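Local coordinates for protein molinate hydrolase (Gulosibacter molinativorax, PDB 4UB9) that hydrolyses the thiocarbamate herbicide molinate and is a zinc-binding member of the amidohydrolase family, whose fold is a TIM barrel, at residues Asn146-Glu149 with Pro150-Ala154; Ser189-Ala192 with Arg193-Met196; Met212-His215 with Leu216-Leu219. All blocks are in the same frame, centred on the assembly; numbering follows the deposited sequence.

Contact 1: residues Asn146-Glu149 with Pro150-Ala154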
loop_
_atom_site.group_PDB
_atom_site.type_symbol
_atom_site.label_atom_id
_atom_site.label_comp_id
_atom_site.label_asym_id
_atom_site.label_seq_id
_atom_site.Cartn_x
_atom_site.Cartn_y
_atom_site.Cartn_z
ATOM N N ASN A 146 12.748 -3.558 24.929
ATOM C CA ASN A 146 13.878 -2.800 24.484
ATOM C C ASN A 146 14.850 -3.763 23.846
ATOM O O ASN A 146 14.642 -4.974 23.897
ATOM C CB ASN A 146 14.528 -2.101 25.667
ATOM C CG ASN A 146 15.250 -0.825 25.268
ATOM O OD1 ASN A 146 15.912 -0.757 24.230
ATOM N ND2 ASN A 146 15.122 0.196 26.098
ATOM N N ALA A 147 15.914 -3.219 23.274
ATOM C CA ALA A 147 17.017 -4.026 22.758
ATOM C C ALA A 147 17.994 -4.378 23.867
ATOM O O ALA A 147 18.540 -3.501 24.542
ATOM C CB ALA A 147 17.738 -3.305 21.662
ATOM N N LEU A 148 18.238 -5.677 24.018
ATOM C CA LEU A 148 19.006 -6.187 25.120
ATOM C C LEU A 148 20.371 -5.549 25.275
ATOM O O LEU A 148 20.744 -5.130 26.358
ATOM C CB LEU A 148 19.144 -7.705 25.024
ATOM C CG LEU A 148 19.800 -8.379 26.238
ATOM C CD1 LEU A 148 19.046 -8.146 27.545
ATOM C CD2 LEU A 148 19.900 -9.862 25.983
ATOM N N GLU A 149 21.153 -5.529 24.213
ATOM C CA GLU A 149 22.518 -5.030 24.309
ATOM C C GLU A 149 22.592 -3.586 24.878
ATOM O O GLU A 149 23.256 -3.368 25.883
ATOM C CB GLU A 149 23.259 -5.187 22.963
ATOM C CG GLU A 149 24.693 -4.642 22.931
ATOM C CD GLU A 149 25.301 -4.613 21.516
ATOM O OE1 GLU A 149 25.525 -5.698 20.953
ATOM O OE2 GLU A 149 25.566 -3.522 20.965
ATOM N N PRO A 150 21.926 -2.615 24.252
ATOM C CA PRO A 150 22.104 -1.244 24.743
ATOM C C PRO A 150 21.424 -0.977 26.065
ATOM O O PRO A 150 21.907 -0.161 26.821
ATOM C CB PRO A 150 21.465 -0.386 23.658
ATOM C CG PRO A 150 20.604 -1.299 22.873
ATOM C CD PRO A 150 21.216 -2.653 22.967
ATOM N N VAL A 151 20.329 -1.668 26.353
ATOM C CA VAL A 151 19.690 -1.473 27.637
ATOM C C VAL A 151 20.546 -2.032 28.773
ATOM O O VAL A 151 20.595 -1.475 29.861
ATOM C CB VAL A 151 18.269 -2.030 27.676
ATOM C CG1 VAL A 151 18.241 -3.522 27.913
ATOM C CG2 VAL A 151 17.448 -1.327 28.761
ATOM N N THR A 152 21.254 -3.117 28.505
ATOM C CA THR A 152 22.210 -3.683 29.467
ATOM C C THR A 152 23.347 -2.703 29.740
ATOM O O THR A 152 23.637 -2.340 30.880
ATOM C CB THR A 152 22.832 -4.994 28.938
ATOM O OG1 THR A 152 21.802 -5.948 28.759
ATOM C CG2 THR A 152 23.857 -5.572 29.906
ATOM N N ILE A 153 23.975 -2.238 28.670
ATOM C CA ILE A 153 25.031 -1.210 28.773
ATOM C C ILE A 153 24.592 -0.017 29.642
ATOM O O ILE A 153 25.325 0.454 30.506
ATOM C CB ILE A 153 25.450 -0.690 27.402
ATOM C CG1 ILE A 153 26.218 -1.799 26.678
ATOM C CG2 ILE A 153 26.335 0.545 27.531
ATOM C CD1 ILE A 153 26.491 -1.551 25.208
ATOM N N ALA A 154 23.388 0.461 29.369
ATOM C CA ALA A 154 22.866 1.683 29.989
ATOM C C ALA A 154 22.534 1.462 31.456
ATOM O O ALA A 154 22.842 2.302 32.294
ATOM C CB ALA A 154 21.637 2.185 29.263
#
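The backbone carbonyl of Leu148 is gripped twice by Thr152, one turn further along the helix. Thr152 OG1 donates a hydrogen bond to Leu148 O over 2.7 Å, while Thr152 N reaches Leu148 O at 3.0 Å. The two donors arrive from opposite faces of the carbonyl plane, the hydroxyl standing well above it. With OG1 anti to the carbonyl carbon of Thr152 (chi1 -62°), the hydroxyl is turned back down the helix toward Leu148. Ordinary helical bonds flank this pair: Val151 N donates to Ala147 O, and Ile153 N to Glu149 O at 3.1 Å in an almost straight bond (178°). Ala147 holds the N-cap position, so its carbonyl accepts the first of these bonds. The side-chain amide of Asn146 turns forward to the next peptide: Ala147 N, 2.6 Å from Asn146 OD1, donates to an in-plane lone pair of that oxygen, and the other end of this amide, ND2, is bonded to Asp143. Pro150, in the first turn, lacks an N-H and forfeits no helical bond there. Its ring packs instead on the cap, Pro150 CG lying 3.7 Å from Ala147 CB. Val151 CG2 comes within 3.8 Å of Asn146 ND2, the two side chains meeting at a slant. The carboxylate of Glu149 leads outward to Asn493 of the second subunit, which also packs on Pro150 and Ile153. The turn thus starts helix 148-159 of a beta-alpha-beta unit between strands 138-143 and 167-170, with Phe170 against Leu148, Val151 and Thr152, and Ile126 of helix 122-135 against Asn146 and Pro150.

Contact 2: residues Ser189-Ala192 with Arg193-Met196; sequences SMQA and RTVM
Thr194 folds back on Gln191 through two hydrogen bonds to a single carbonyl oxygen. Thr194 OG1 donates to Gln191 O at 2.7 Å, lying in the carbonyl plane, and Thr194 N reaches Gln191 O at 3.0 Å from above that plane. The hydroxyl can do this because OG1 sits between the backbone N and carbonyl carbon of its own residue (chi1 64°), which brings it round to the same acceptor as the main-chain N-H. One residue on, Val195 N bonds to Ala192 O at 3.0 Å, again from above the carbonyl plane.

Apolar contacts are fewer. The methyl group Thr194 CG2 lies 3.8 Å from Gln191 CB, the two side chains slanting across each other. Met196, bent at its last torsion, lays its thioether alongside the preceding turn, with Met196 SD 4.0 Å from Ala192 CB. Separately, the same chain is in van der Waals contact with a carbonyl, Met196 CG lying 3.3 Å from Ala192 O.

The charged group of Arg193 is directed elsewhere, to salt bridges with Asp202 and Asp205 of helix 198-209 and to the carbonyl of Phe181. The second subunit packs here too, its Ser189 on Thr194 and its Gln191 on Val195. Taken together, the backbone bonds make two overlapping type I beta-turns, 191-194 and 192-195, the first reinforced by a threonine hydroxyl, in the loop that leads from strand 174-175 into helix 198-209.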
loop_
_atom_site.group_PDB
_atom_site.type_symbol
_atom_site.label_atom_id
_atom_site.label_comp_id
_atom_site.label_asym_id
_atom_site.label_seq_id
_atom_site.Cartn_x
_atom_site.Cartn_y
_atom_site.Cartn_z
ATOM N N SER A 189 -1.551 0.496 5.999
ATOM C CA SER A 189 -0.924 1.457 5.113
ATOM C C SER A 189 0.513 1.867 5.559
ATOM O O SER A 189 1.150 2.684 4.891
ATOM C CB SER A 189 -1.766 2.712 5.038
ATOM O OG SER A 189 -1.624 3.375 6.286
ATOM N N MET A 190 1.012 1.296 6.645
ATOM C CA MET A 190 2.361 1.568 7.101
ATOM C C MET A 190 3.205 0.308 7.145
ATOM O O MET A 190 3.096 -0.504 8.060
ATOM C CB MET A 190 2.357 2.134 8.490
ATOM C CG MET A 190 1.646 3.449 8.604
ATOM S SD MET A 190 1.907 4.122 10.263
ATOM C CE MET A 190 0.643 5.400 10.112
ATOM N N GLN A 191 4.107 0.183 6.191
ATOM C CA GLN A 191 4.933 -1.001 6.068
ATOM C C GLN A 191 6.360 -0.574 5.804
ATOM O O GLN A 191 6.812 -0.468 4.642
ATOM C CB GLN A 191 4.400 -1.887 4.926
ATOM C CG GLN A 191 3.001 -2.441 5.156
ATOM C CD GLN A 191 2.426 -3.229 3.968
ATOM O OE1 GLN A 191 1.208 -3.218 3.717
ATOM N NE2 GLN A 191 3.289 -3.813 3.196
ATOM N N ALA A 192 7.068 -0.356 6.876
ATOM C CA ALA A 192 8.420 0.188 6.782
ATOM C C ALA A 192 9.356 -0.569 5.851
ATOM O O ALA A 192 10.167 0.036 5.129
ATOM C CB ALA A 192 9.020 0.263 8.142
ATOM N N ARG A 193 9.239 -1.894 5.831
ATOM C CA ARG A 193 10.111 -2.744 4.984
ATOM C C ARG A 193 10.002 -2.444 3.515
ATOM O O ARG A 193 10.919 -2.695 2.772
ATOM C CB ARG A 193 9.874 -4.236 5.218
ATOM C CG ARG A 193 10.856 -4.808 6.235
ATOM C CD ARG A 193 10.687 -6.300 6.503
ATOM N NE ARG A 193 11.476 -6.717 7.681
ATOM C CZ ARG A 193 12.729 -7.164 7.655
ATOM N NH1 ARG A 193 13.415 -7.288 6.504
ATOM N NH2 ARG A 193 13.318 -7.489 8.792
ATOM N N THR A 194 8.872 -1.904 3.075
ATOM C CA THR A 194 8.729 -1.563 1.672
ATOM C C THR A 194 9.653 -0.421 1.200
ATOM O O THR A 194 9.829 -0.229 0.024
ATOM C CB THR A 194 7.273 -1.182 1.316
ATOM O OG1 THR A 194 6.870 0.005 2.013
ATOM C CG2 THR A 194 6.308 -2.341 1.652
ATOM N N VAL A 195 10.182 0.373 2.122
ATOM C CA VAL A 195 10.957 1.543 1.735
ATOM C C VAL A 195 12.297 1.673 2.407
ATOM O O VAL A 195 12.920 2.721 2.348
ATOM C CB VAL A 195 10.180 2.854 1.990
ATOM C CG1 VAL A 195 8.873 2.871 1.233
ATOM C CG2 VAL A 195 9.871 3.039 3.463
ATOM N N MET A 196 12.733 0.625 3.078
ATOM C CA MET A 196 14.029 0.624 3.739
ATOM C C MET A 196 14.824 -0.604 3.260
ATOM O O MET A 196 14.254 -1.513 2.671
ATOM C CB MET A 196 13.873 0.562 5.247
ATOM C CG MET A 196 13.344 -0.771 5.741
ATOM S SD MET A 196 12.774 -0.768 7.454
ATOM C CE MET A 196 14.313 -0.391 8.277
#

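Contact 3: residues Met212-His215 with Leu216-Leu219; sequences MGRH and LSTL
Arg214 and Ser217 meet on one flank of a short 3-10 turn, residues 214-218, in the loop joining helices 198-209 and 221-232. Three successive backbone bonds, each to the carbonyl three residues back, define it: Leu216 N to Gly213 O (3.1 Å), Ser217 N to Arg214 O (3.0 Å) and Thr218 N to His215 O. All three donors stand well above the carbonyl planes.

Among the apolar groups, Met212 CE touches Leu216 CD1 at 3.9 Å, and Leu216 continues onto Leu227 and Ile175. The His215 ring sets one face over the backbone of the next residue, with Leu216 N 3.3 Å from His215 CG.

The side-chain polar contact is carried by the Arg214 guanidinium, whose NH1 donates to Ser217 OG at 2.8 Å in a nearly straight bond (167°), the oxygen lying at its edge and in its plane; NH2 adds only a weak bond. Bends at chi2 and chi3 (-63° and -54°) curl the arginine back over its own turn. Ser217 OG in turn bonds the carbonyl of Thr259. In the third subunit Tyr257 makes a cation-pi contact with Arg214, and Pro256 O of that subunit accepts from Arg214 NH2. His215 NE2 bonds to Gly211 O. The last polar link is a second bond to an acceptor already used by Thr218 N: Thr218 OG1 donates to His215 O at 2.6 Å, in the carbonyl plane.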
loop_
_atom_site.group_PDB
_atom_site.type_symbol
_atom_site.label_atom_id
_atom_site.label_comp_id
_atom_site.label_asym_id
_atom_site.label_seq_id
_atom_site.Cartn_x
_atom_site.Cartn_y
_atom_site.Cartn_z
ATOM N N MET A 212 14.475 -14.457 19.968
ATOM C CA MET A 212 13.235 -14.811 20.719
ATOM C C MET A 212 11.983 -14.259 20.048
ATOM O O MET A 212 10.977 -13.961 20.695
ATOM C CB MET A 212 13.327 -14.348 22.166
ATOM C CG MET A 212 14.597 -14.827 22.884
ATOM S SD MET A 212 14.780 -16.641 22.946
ATOM C CE MET A 212 13.560 -17.056 24.173
ATOM N N GLY A 213 12.062 -14.185 18.737
ATOM C CA GLY A 213 10.985 -13.677 17.900
ATOM C C GLY A 213 9.899 -14.673 17.495
ATOM O O GLY A 213 9.697 -15.691 18.168
ATOM N N ARG A 214 9.184 -14.345 16.416
ATOM C CA ARG A 214 7.982 -15.097 16.019
ATOM C C ARG A 214 8.288 -16.577 15.761
ATOM O O ARG A 214 7.420 -17.431 15.903
ATOM C CB ARG A 214 7.286 -14.454 14.806
ATOM C CG ARG A 214 6.672 -13.058 15.046
ATOM C CD ARG A 214 5.549 -13.046 16.079
ATOM N NE ARG A 214 4.550 -14.032 15.678
ATOM C CZ ARG A 214 4.346 -15.213 16.251
ATOM N NH1 ARG A 214 4.940 -15.561 17.373
ATOM N NH2 ARG A 214 3.433 -16.019 15.716
ATOM N N HIS A 215 9.529 -16.882 15.412
ATOM C CA HIS A 215 9.901 -18.265 15.066
ATOM C C HIS A 215 9.726 -19.250 16.226
ATOM O O HIS A 215 9.534 -20.444 16.016
ATOM C CB HIS A 215 11.310 -18.361 14.487
ATOM C CG HIS A 215 12.382 -18.326 15.520
ATOM N ND1 HIS A 215 12.982 -19.468 16.008
ATOM C CD2 HIS A 215 12.967 -17.290 16.163
ATOM C CE1 HIS A 215 13.878 -19.140 16.915
ATOM N NE2 HIS A 215 13.884 -17.827 17.031
ATOM N N LEU A 216 9.748 -18.750 17.434
ATOM C CA LEU A 216 9.489 -19.585 18.577
ATOM C C LEU A 216 8.142 -20.317 18.496
ATOM O O LEU A 216 7.985 -21.399 19.044
ATOM C CB LEU A 216 9.512 -18.774 19.892
ATOM C CG LEU A 216 10.862 -18.237 20.300
ATOM C CD1 LEU A 216 10.677 -17.482 21.581
ATOM C CD2 LEU A 216 11.915 -19.324 20.496
ATOM N N SER A 217 7.157 -19.691 17.877
ATOM C CA SER A 217 5.837 -20.288 17.753
ATOM C C SER A 217 5.815 -21.519 16.849
ATOM O O SER A 217 4.834 -22.242 16.839
ATOM C CB SER A 217 4.826 -19.279 17.183
ATOM O OG SER A 217 4.466 -18.263 18.117
ATOM N N THR A 218 6.872 -21.719 16.074
ATOM C CA THR A 218 6.975 -22.851 15.166
ATOM C C THR A 218 7.567 -24.122 15.809
ATOM O O THR A 218 7.524 -25.201 15.182
ATOM C CB THR A 218 7.822 -22.580 13.926
ATOM O OG1 THR A 218 9.187 -22.415 14.293
ATOM C CG2 THR A 218 7.348 -21.349 13.207
ATOM N N LEU A 219 8.092 -23.986 17.015
ATOM C CA LEU A 219 8.946 -25.016 17.609
ATOM C C LEU A 219 8.236 -25.885 18.581
ATOM O O LEU A 219 7.221 -25.484 19.146
ATOM C CB LEU A 219 10.114 -24.388 18.356
ATOM C CG LEU A 219 11.084 -23.527 17.527
ATOM C CD1 LEU A 219 12.148 -22.935 18.440
ATOM C CD2 LEU A 219 11.727 -24.305 16.397
#

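In the fold
The three turns follow one another along the chain without touching. Contact 1 and contact 3 are the nearest pair, their centres about 22 Å apart and their nearest atoms about 8 Å; contact 2 stands about 26 Å from the first and 23 Å from the third, centre to centre. Helix 198-209 follows contact 2 and precedes contact 3. None supplies a zinc ligand: the side chains of Asn146 and Arg214 each lie about 13 Å from the metal held by His282 and His302, and Arg214 about 10 Å from His282. Contacts 1 and 2 both meet the second subunit; contact 3, and Gln191 of contact 2, meet the third.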